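Local coordinates for protein 7,8-dihydro-6-hydroxymethylpterin pyrophosphokinase-dihydropteroate synthase (Plasmodium falciparum, PDB 6JWS) that probably catalyses two consecutive steps of folate biosynthesis, pyrophosphorylation of 6-hydroxymethyl-7,8-dihydropterin by ATP and condensation of the product with 4-aminobenzoate to 7,8-dihydropteroate, at residues I139-N143 and V321-H325; E135-I139 and I219-N223; Y132-C136 and S317-V321. The protein carries 1 engineered substitution. The contacts are given in a common frame with arbitrary orientation. Residue numbers count along the deposited sequence, not the author numbering.

Contact 1: residues I139-N143 and V321-H325; sequences IIVKN and VYTTH
Residues 139-143 form a turn of helix 129-148, with Asn143 N bonded to Ile139 O at 2.9 Å. Residues 321-325 belong to the link between strand 316-318 and helix 327-336. Here the chain bends back, and His325 N reaches Tyr322 O at 2.8 Å. The nearest CA atoms, of Ile139 and Val321, are 7.4 Å apart. Val321 (t) puts CG1 3.9 Å from Ile139 CG2 and 3.8 Å from Ile140 CG1. Ile140 (mt) meets two neighbouring rings with two branches. Its CG1 lies over one face of Tyr322, 4.3 Å from CZ. Its CG2 makes a CH-pi contact with His325, 4.0 Å from the ring centroid. This surface contact sets the helix of the pyrophosphokinase domain against the loop beside the ATP site. Tyr322 is in an ATP-binding site seen for this protein; here its side chain stays about 5 Å from ATP (nearest atoms). Asn143 ND2 donates to Tyr322 (m) OH at 3.2 Å. A water joins Tyr322 OH (2.6 Å) to Ile140 O (3.1 Å), donating to the carbonyl.

Contact 2: residues E135-I139 and I219-N223; sequences ECNNI and IFMKN
A helix packs here against a two-stranded antiparallel sheet at the edge of the ATP site in the pyrophosphokinase domain. The sheet pairs strand 219-221 with strand 316-318, which carries ATP-binding residues. Residues 135-139 are one turn of helix 129-148, with Ile139 N bonded to Glu135 O at 3.1 Å. The axes of helix 135-139 and strand 219-221 approach to 10.7 Å and cross at 57°. The closest CA atoms, of Glu135 and Phe220, are 7.3 Å apart. Phe220 (chi1 t) fills the gap with its ring. Glu135 CB sits squarely over one face, 3.4 Å from the ring centroid, in a CH-pi contact. Ile139 (mm) brings CG1 to the ring edge, 3.8 Å from Phe220 CZ. Cys136 SG makes an oblique sulfur-aromatic contact, 5.3 Å from the centroid. Beyond the strand, the Lys222 side chain turns back to the helix. Its NZ forms a salt bridge with Glu135 OE2 at 3.2 Å, weak as a hydrogen bond.

Contact 3: residues Y132-C136 and S317-V321; sequences YLLEC and SIPHV. With ATP (adenosine-5'-triphosphate), chain J.
A cis peptide bond precedes Pro319, just where strand 316-318 ends, and the Pro319 carbonyl receives two side-chain hydroxyls. This is the adenine-binding edge of the ATP pocket in the pyrophosphokinase domain, backed by helix 129-148. Residues 132-136 are a helical turn, with Cys136 N bonded to Tyr132 O at 3.0 Å. Residues 317-318 are extended, and the chain then turns so that the CA atoms of Cys136 and Val321 come within 5.1 Å. Tyr132 (chi1 t) points at the segment and donates from OH to Pro319 O at 2.6 Å. Ser317 OG (chi1 t) donates to the same Pro319 O at 3.0 Å. Tyr132 CZ also packs 3.6 Å from Pro319 CD, and Cys136 CB lies 4.1 Å from Val321 CG1. His320 points away from the helix, its ND1 bonded to Tyr322 N and its NE2 3.0 Å from ATP O1G. The backbone of Ser317 reads the adenine: Ser317 N donates to ATP N7 at 2.7 Å, and ATP N6 donates to Ser317 O at 2.9 Å.

All three contacts use helix 129-148. Along the helix the segments follow in the order contact 3, contact 2, contact 1, each overlapping the next. Contacts 2 and 3 share Glu135 and Cys136, and their centres are about 5 Å apart. Ile219 N lies 2.7 Å from Ile318 O, a probable hydrogen bond joining their strands. Contact 1 shares Ile139 with contact 2 and Val321 with contact 3; its centre is about 9 Å and 8 Å from theirs. Val321 CG2 lies 4.1 Å from Phe220 CE2. Contact 3 touches ATP directly. Between nearest atoms, the side chain of Tyr322 in contact 1 is about 5 Å from ATP, and that of Ile139, shared by contacts 1 and 2, about 6 Å.

Contact 1: residues I139-N143 and V321-H325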
loop_
_atom_site.group_PDB
_atom_site.type_symbol
_atom_site.label_atom_id
_atom_site.label_comp_id
_atom_site.label_asym_id
_atom_site.label_seq_id
_atom_site.Cartn_x
_atom_site.Cartn_y
_atom_site.Cartn_z
ATOM N N ILE B 139 -3.942 -20.110 -44.810
ATOM C CA ILE B 139 -4.979 -20.505 -43.869
ATOM C C ILE B 139 -5.425 -19.286 -43.065
ATOM O O ILE B 139 -6.615 -19.124 -42.797
ATOM C CB ILE B 139 -4.515 -21.659 -42.957
ATOM C CG1 ILE B 139 -4.212 -22.939 -43.748
ATOM C CG2 ILE B 139 -5.517 -21.892 -41.827
ATOM C CD1 ILE B 139 -5.405 -23.534 -44.486
ATOM N N ILE B 140 -4.459 -18.433 -42.695
ATOM C CA ILE B 140 -4.724 -17.301 -41.822
ATOM C C ILE B 140 -5.593 -16.289 -42.561
ATOM O O ILE B 140 -6.588 -15.825 -42.000
ATOM C CB ILE B 140 -3.427 -16.677 -41.252
ATOM C CG1 ILE B 140 -2.662 -17.682 -40.375
ATOM C CG2 ILE B 140 -3.728 -15.382 -40.499
ATOM C CD1 ILE B 140 -1.258 -17.249 -39.982
ATOM N N VAL B 141 -5.228 -15.975 -43.819
ATOM C CA VAL B 141 -5.965 -14.965 -44.574
ATOM C C VAL B 141 -7.371 -15.487 -44.877
ATOM O O VAL B 141 -8.344 -14.737 -44.807
ATOM C CB VAL B 141 -5.230 -14.420 -45.823
ATOM C CG1 VAL B 141 -3.737 -14.217 -45.614
ATOM C CG2 VAL B 141 -5.490 -15.228 -47.080
ATOM N N LYS B 142 -7.462 -16.795 -45.159
ATOM C CA LYS B 142 -8.717 -17.465 -45.455
ATOM C C LYS B 142 -9.641 -17.443 -44.234
ATOM O O LYS B 142 -10.849 -17.258 -44.376
ATOM C CB LYS B 142 -8.438 -18.889 -45.950
ATOM C CG LYS B 142 -9.664 -19.721 -46.300
ATOM C CD LYS B 142 -9.423 -21.218 -46.245
ATOM C CE LYS B 142 -10.713 -22.013 -46.199
ATOM N NZ LYS B 142 -10.461 -23.464 -46.028
ATOM N N ASN B 143 -9.088 -17.644 -43.029
ATOM C CA ASN B 143 -9.926 -17.660 -41.834
ATOM C C ASN B 143 -10.341 -16.229 -41.486
ATOM O O ASN B 143 -11.444 -16.016 -40.980
ATOM C CB ASN B 143 -9.300 -18.428 -40.664
ATOM C CG ASN B 143 -9.285 -19.934 -40.854
ATOM O OD1 ASN B 143 -10.181 -20.505 -41.476
ATOM N ND2 ASN B 143 -8.278 -20.598 -40.309
ATOM N N VAL B 321 -0.616 -23.951 -37.429
ATOM C CA VAL B 321 -0.710 -22.742 -38.240
ATOM C C VAL B 321 -0.614 -21.518 -37.326
ATOM O O VAL B 321 -0.042 -20.498 -37.700
ATOM C CB VAL B 321 -2.024 -22.744 -39.060
ATOM C CG1 VAL B 321 -2.343 -21.398 -39.685
ATOM C CG2 VAL B 321 -2.034 -23.824 -40.129
ATOM N N TYR B 322 -1.142 -21.638 -36.105
ATOM C CA TYR B 322 -1.383 -20.452 -35.303
ATOM C C TYR B 322 -0.286 -20.201 -34.267
ATOM O O TYR B 322 -0.348 -19.208 -33.555
ATOM C CB TYR B 322 -2.820 -20.462 -34.775
ATOM C CG TYR B 322 -3.830 -19.977 -35.790
ATOM C CD1 TYR B 322 -4.143 -18.630 -35.887
ATOM C CD2 TYR B 322 -4.456 -20.855 -36.667
ATOM C CE1 TYR B 322 -5.062 -18.167 -36.816
ATOM C CE2 TYR B 322 -5.370 -20.407 -37.614
ATOM C CZ TYR B 322 -5.676 -19.057 -37.683
ATOM O OH TYR B 322 -6.579 -18.582 -38.583
ATOM N N THR B 323 0.752 -21.042 -34.250
ATOM C CA THR B 323 1.748 -21.064 -33.184
ATOM C C THR B 323 2.294 -19.673 -32.851
ATOM O O THR B 323 2.500 -19.351 -31.687
ATOM C CB THR B 323 2.872 -22.047 -33.514
ATOM O OG1 THR B 323 2.224 -23.277 -33.835
ATOM C CG2 THR B 323 3.829 -22.261 -32.362
ATOM N N THR B 324 2.505 -18.859 -33.879
ATOM C CA THR B 324 3.213 -17.591 -33.819
ATOM C C THR B 324 2.210 -16.442 -33.896
ATOM O O THR B 324 2.553 -15.281 -33.671
ATOM C CB THR B 324 4.211 -17.567 -34.985
ATOM O OG1 THR B 324 5.400 -18.080 -34.395
ATOM C CG2 THR B 324 4.448 -16.211 -35.608
ATOM N N HIS B 325 0.965 -16.784 -34.226
ATOM C CA HIS B 325 -0.029 -15.779 -34.557
ATOM C C HIS B 325 -0.916 -15.496 -33.343
ATOM O O HIS B 325 -1.320 -14.358 -33.125
ATOM C CB HIS B 325 -0.767 -16.194 -35.840
ATOM C CG HIS B 325 -1.508 -15.081 -36.503
ATOM N ND1 HIS B 325 -2.829 -14.764 -36.180
ATOM C CD2 HIS B 325 -1.132 -14.212 -37.471
ATOM C CE1 HIS B 325 -3.229 -13.747 -36.920
ATOM N NE2 HIS B 325 -2.202 -13.389 -37.720
HETATM O O HOH W 1 -7.098 -16.024 -38.947
#

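Contact 2: residues E135-I139 and I219-N223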
loop_
_atom_site.group_PDB
_atom_site.type_symbol
_atom_site.label_atom_id
_atom_site.label_comp_id
_atom_site.label_asym_id
_atom_site.label_seq_id
_atom_site.Cartn_x
_atom_site.Cartn_y
_atom_site.Cartn_z
ATOM N N GLU B 135 1.765 -21.652 -46.913
ATOM C CA GLU B 135 0.562 -22.435 -46.646
ATOM C C GLU B 135 -0.132 -21.935 -45.372
ATOM O O GLU B 135 -1.351 -21.754 -45.359
ATOM C CB GLU B 135 0.860 -23.935 -46.576
ATOM C CG GLU B 135 1.523 -24.503 -47.818
ATOM C CD GLU B 135 0.624 -24.803 -49.009
ATOM O OE1 GLU B 135 -0.597 -24.558 -48.920
ATOM O OE2 GLU B 135 1.151 -25.301 -50.027
ATOM N N CYS B 136 0.648 -21.673 -44.310
ATOM C CA CYS B 136 0.078 -21.168 -43.064
ATOM C C CYS B 136 -0.547 -19.788 -43.292
ATOM O O CYS B 136 -1.660 -19.514 -42.825
ATOM C CB CYS B 136 1.090 -21.148 -41.914
ATOM S SG CYS B 136 1.799 -22.772 -41.505
ATOM N N ASN B 137 0.158 -18.920 -44.035
ATOM C CA ASN B 137 -0.378 -17.585 -44.274
ATOM C C ASN B 137 -1.725 -17.704 -44.984
ATOM O O ASN B 137 -2.665 -16.984 -44.664
ATOM C CB ASN B 137 0.594 -16.666 -45.022
ATOM C CG ASN B 137 1.811 -16.244 -44.222
ATOM O OD1 ASN B 137 2.749 -15.679 -44.781
ATOM N ND2 ASN B 137 1.821 -16.509 -42.923
ATOM N N ASN B 138 -1.810 -18.647 -45.927
ATOM C CA ASN B 138 -3.026 -18.859 -46.685
ATOM C C ASN B 138 -4.175 -19.172 -45.737
ATOM O O ASN B 138 -5.246 -18.573 -45.842
ATOM C CB ASN B 138 -2.859 -19.940 -47.758
ATOM C CG ASN B 138 -4.182 -20.367 -48.362
ATOM O OD1 ASN B 138 -4.548 -21.537 -48.295
ATOM N ND2 ASN B 138 -4.920 -19.428 -48.930
ATOM N N ILE B 139 -3.942 -20.110 -44.810
ATOM C CA ILE B 139 -4.979 -20.505 -43.869
ATOM C C ILE B 139 -5.425 -19.286 -43.065
ATOM O O ILE B 139 -6.615 -19.124 -42.797
ATOM C CB ILE B 139 -4.515 -21.659 -42.957
ATOM C CG1 ILE B 139 -4.212 -22.939 -43.748
ATOM C CG2 ILE B 139 -5.517 -21.892 -41.827
ATOM C CD1 ILE B 139 -5.405 -23.534 -44.486
ATOM N N ILE B 219 5.823 -29.841 -41.491
ATOM C CA ILE B 219 4.870 -30.588 -42.297
ATOM C C ILE B 219 3.695 -29.680 -42.655
ATOM O O ILE B 219 3.233 -28.914 -41.812
ATOM C CB ILE B 219 4.391 -31.827 -41.511
ATOM C CG1 ILE B 219 5.487 -32.891 -41.436
ATOM C CG2 ILE B 219 3.084 -32.378 -42.067
ATOM C CD1 ILE B 219 5.423 -33.739 -40.194
ATOM N N PHE B 220 3.229 -29.779 -43.914
ATOM C CA PHE B 220 1.931 -29.261 -44.323
ATOM C C PHE B 220 1.325 -30.212 -45.353
ATOM O O PHE B 220 1.818 -30.306 -46.473
ATOM C CB PHE B 220 2.019 -27.813 -44.829
ATOM C CG PHE B 220 0.717 -27.046 -44.756
ATOM C CD1 PHE B 220 -0.260 -27.194 -45.731
ATOM C CD2 PHE B 220 0.451 -26.189 -43.692
ATOM C CE1 PHE B 220 -1.466 -26.504 -45.643
ATOM C CE2 PHE B 220 -0.750 -25.501 -43.603
ATOM C CZ PHE B 220 -1.710 -25.655 -44.581
ATOM N N MET B 221 0.258 -30.917 -44.956
ATOM C CA MET B 221 -0.377 -31.911 -45.807
ATOM C C MET B 221 -1.769 -31.408 -46.170
ATOM O O MET B 221 -2.629 -31.318 -45.296
ATOM C CB MET B 221 -0.484 -33.259 -45.086
ATOM C CG MET B 221 0.827 -34.030 -45.041
ATOM S SD MET B 221 0.736 -35.622 -44.144
ATOM C CE MET B 221 -0.660 -36.414 -44.945
ATOM N N LYS B 222 -1.974 -31.112 -47.463
ATOM C CA LYS B 222 -2.996 -30.173 -47.906
ATOM C C LYS B 222 -4.382 -30.810 -47.972
ATOM O O LYS B 222 -5.376 -30.143 -47.678
ATOM C CB LYS B 222 -2.608 -29.509 -49.230
ATOM C CG LYS B 222 -1.809 -28.216 -49.099
ATOM C CD LYS B 222 -1.391 -27.609 -50.426
ATOM C CE LYS B 222 -0.266 -28.373 -51.097
ATOM N NZ LYS B 222 0.374 -27.581 -52.174
ATOM N N ASN B 223 -4.459 -32.079 -48.382
ATOM C CA ASN B 223 -5.759 -32.727 -48.465
ATOM C C ASN B 223 -5.670 -34.168 -47.978
ATOM O O ASN B 223 -4.844 -34.950 -48.452
ATOM C CB ASN B 223 -6.444 -32.565 -49.827
ATOM C CG ASN B 223 -7.657 -31.657 -49.765
ATOM O OD1 ASN B 223 -8.337 -31.453 -50.767
ATOM N ND2 ASN B 223 -7.946 -31.111 -48.592
#

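Contact 3: residues Y132-C136 and S317-V321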
loop_
_atom_site.group_PDB
_atom_site.type_symbol
_atom_site.label_atom_id
_atom_site.label_comp_id
_atom_site.label_asym_id
_atom_site.label_seq_id
_atom_site.Cartn_x
_atom_site.Cartn_y
_atom_site.Cartn_z
ATOM N N TYR B 132 6.081 -23.837 -46.213
ATOM C CA TYR B 132 5.344 -23.901 -44.960
ATOM C C TYR B 132 4.702 -22.547 -44.653
ATOM O O TYR B 132 3.497 -22.473 -44.401
ATOM C CB TYR B 132 6.237 -24.391 -43.817
ATOM C CG TYR B 132 5.591 -24.247 -42.464
ATOM C CD1 TYR B 132 4.679 -25.189 -42.007
ATOM C CD2 TYR B 132 5.853 -23.142 -41.663
ATOM C CE1 TYR B 132 4.053 -25.041 -40.780
ATOM C CE2 TYR B 132 5.233 -22.978 -40.434
ATOM C CZ TYR B 132 4.340 -23.937 -39.989
ATOM O OH TYR B 132 3.727 -23.785 -38.785
ATOM N N LEU B 133 5.507 -21.478 -44.701
ATOM C CA LEU B 133 5.048 -20.154 -44.293
ATOM C C LEU B 133 3.927 -19.655 -45.205
ATOM O O LEU B 133 2.974 -19.041 -44.717
ATOM C CB LEU B 133 6.224 -19.175 -44.242
ATOM C CG LEU B 133 7.279 -19.488 -43.178
ATOM C CD1 LEU B 133 8.584 -18.763 -43.471
ATOM C CD2 LEU B 133 6.770 -19.147 -41.779
ATOM N N LEU B 134 4.015 -19.974 -46.508
ATOM C CA LEU B 134 2.981 -19.595 -47.468
ATOM C C LEU B 134 1.677 -20.343 -47.183
ATOM O O LEU B 134 0.605 -19.736 -47.174
ATOM C CB LEU B 134 3.482 -19.819 -48.902
ATOM C CG LEU B 134 4.682 -18.962 -49.326
ATOM C CD1 LEU B 134 5.393 -19.560 -50.533
ATOM C CD2 LEU B 134 4.280 -17.508 -49.587
ATOM N N GLU B 135 1.765 -21.652 -46.913
ATOM C CA GLU B 135 0.562 -22.435 -46.646
ATOM C C GLU B 135 -0.132 -21.935 -45.372
ATOM O O GLU B 135 -1.351 -21.754 -45.359
ATOM C CB GLU B 135 0.860 -23.935 -46.576
ATOM C CG GLU B 135 1.523 -24.503 -47.818
ATOM C CD GLU B 135 0.624 -24.803 -49.009
ATOM O OE1 GLU B 135 -0.597 -24.558 -48.920
ATOM O OE2 GLU B 135 1.151 -25.301 -50.027
ATOM N N CYS B 136 0.648 -21.673 -44.310
ATOM C CA CYS B 136 0.078 -21.168 -43.064
ATOM C C CYS B 136 -0.547 -19.788 -43.292
ATOM O O CYS B 136 -1.660 -19.514 -42.825
ATOM C CB CYS B 136 1.090 -21.148 -41.914
ATOM S SG CYS B 136 1.799 -22.772 -41.505
ATOM N N SER B 317 -0.920 -29.424 -40.167
ATOM C CA SER B 317 0.131 -28.419 -40.147
ATOM C C SER B 317 0.991 -28.590 -38.896
ATOM O O SER B 317 0.502 -28.443 -37.777
ATOM C CB SER B 317 -0.447 -27.023 -40.238
ATOM O OG SER B 317 0.602 -26.067 -40.368
ATOM N N ILE B 318 2.272 -28.902 -39.095
ATOM C CA ILE B 318 3.231 -28.896 -38.007
ATOM C C ILE B 318 4.395 -27.999 -38.401
ATOM O O ILE B 318 5.054 -28.263 -39.400
ATOM C CB ILE B 318 3.731 -30.310 -37.645
ATOM C CG1 ILE B 318 2.596 -31.316 -37.429
ATOM C CG2 ILE B 318 4.694 -30.249 -36.460
ATOM C CD1 ILE B 318 1.951 -31.262 -36.075
ATOM N N PRO B 319 4.748 -26.962 -37.607
ATOM C CA PRO B 319 3.978 -26.555 -36.433
ATOM C C PRO B 319 2.558 -26.109 -36.763
ATOM O O PRO B 319 2.245 -25.786 -37.904
ATOM C CB PRO B 319 4.779 -25.353 -35.920
ATOM C CG PRO B 319 6.186 -25.642 -36.357
ATOM C CD PRO B 319 6.005 -26.208 -37.747
ATOM N N HIS B 320 1.691 -26.103 -35.750
ATOM C CA HIS B 320 0.342 -25.598 -35.931
ATOM C C HIS B 320 0.401 -24.224 -36.607
ATOM O O HIS B 320 1.344 -23.456 -36.409
ATOM C CB HIS B 320 -0.412 -25.624 -34.600
ATOM C CG HIS B 320 -1.857 -25.286 -34.697
ATOM N ND1 HIS B 320 -2.309 -23.979 -34.713
ATOM C CD2 HIS B 320 -2.956 -26.067 -34.759
ATOM C CE1 HIS B 320 -3.630 -23.971 -34.773
ATOM N NE2 HIS B 320 -4.049 -25.232 -34.803
ATOM N N VAL B 321 -0.616 -23.951 -37.429
ATOM C CA VAL B 321 -0.710 -22.742 -38.240
ATOM C C VAL B 321 -0.614 -21.518 -37.326
ATOM O O VAL B 321 -0.042 -20.498 -37.700
ATOM C CB VAL B 321 -2.024 -22.744 -39.060
ATOM C CG1 VAL B 321 -2.343 -21.398 -39.685
ATOM C CG2 VAL B 321 -2.034 -23.824 -40.129
HETATM P PG ATP J . -7.012 -25.670 -35.972
HETATM O O1G ATP J . -6.950 -24.376 -35.182
HETATM O O2G ATP J . -6.181 -25.625 -37.243
HETATM O O3G ATP J . -6.684 -26.873 -35.110
HETATM P PB ATP J . -9.976 -25.181 -36.052
HETATM O O1B ATP J . -10.910 -25.324 -37.203
HETATM O O2B ATP J . -9.793 -23.838 -35.414
HETATM O O3B ATP J . -8.558 -25.810 -36.468
HETATM P PA ATP J . -10.392 -27.796 -34.799
HETATM O O1A ATP J . -9.228 -28.184 -33.940
HETATM O O2A ATP J . -11.749 -28.292 -34.418
HETATM O O3A ATP J . -10.434 -26.198 -34.907
HETATM O "O5'" ATP J . -10.093 -28.196 -36.325
HETATM C "C5'" ATP J . -8.805 -28.788 -36.639
HETATM C "C4'" ATP J . -8.645 -28.872 -38.135
HETATM O "O4'" ATP J . -7.337 -28.374 -38.523
HETATM C "C3'" ATP J . -8.739 -30.287 -38.716
HETATM O "O3'" ATP J . -9.367 -30.218 -39.991
HETATM C "C2'" ATP J . -7.272 -30.726 -38.736
HETATM O "O2'" ATP J . -6.937 -31.669 -39.728
HETATM C "C1'" ATP J . -6.561 -29.421 -39.069
HETATM N N9 ATP J . -5.201 -29.357 -38.531
HETATM C C8 ATP J . -4.071 -29.042 -39.240
HETATM N N7 ATP J . -2.988 -29.059 -38.499
HETATM C C5 ATP J . -3.443 -29.375 -37.225
HETATM C C6 ATP J . -2.776 -29.523 -35.994
HETATM N N6 ATP J . -1.464 -29.375 -35.858
HETATM N N1 ATP J . -3.525 -29.848 -34.909
HETATM C C2 ATP J . -4.849 -30.001 -35.063
HETATM N N3 ATP J . -5.579 -29.881 -36.172
HETATM C C4 ATP J . -4.807 -29.565 -37.232
#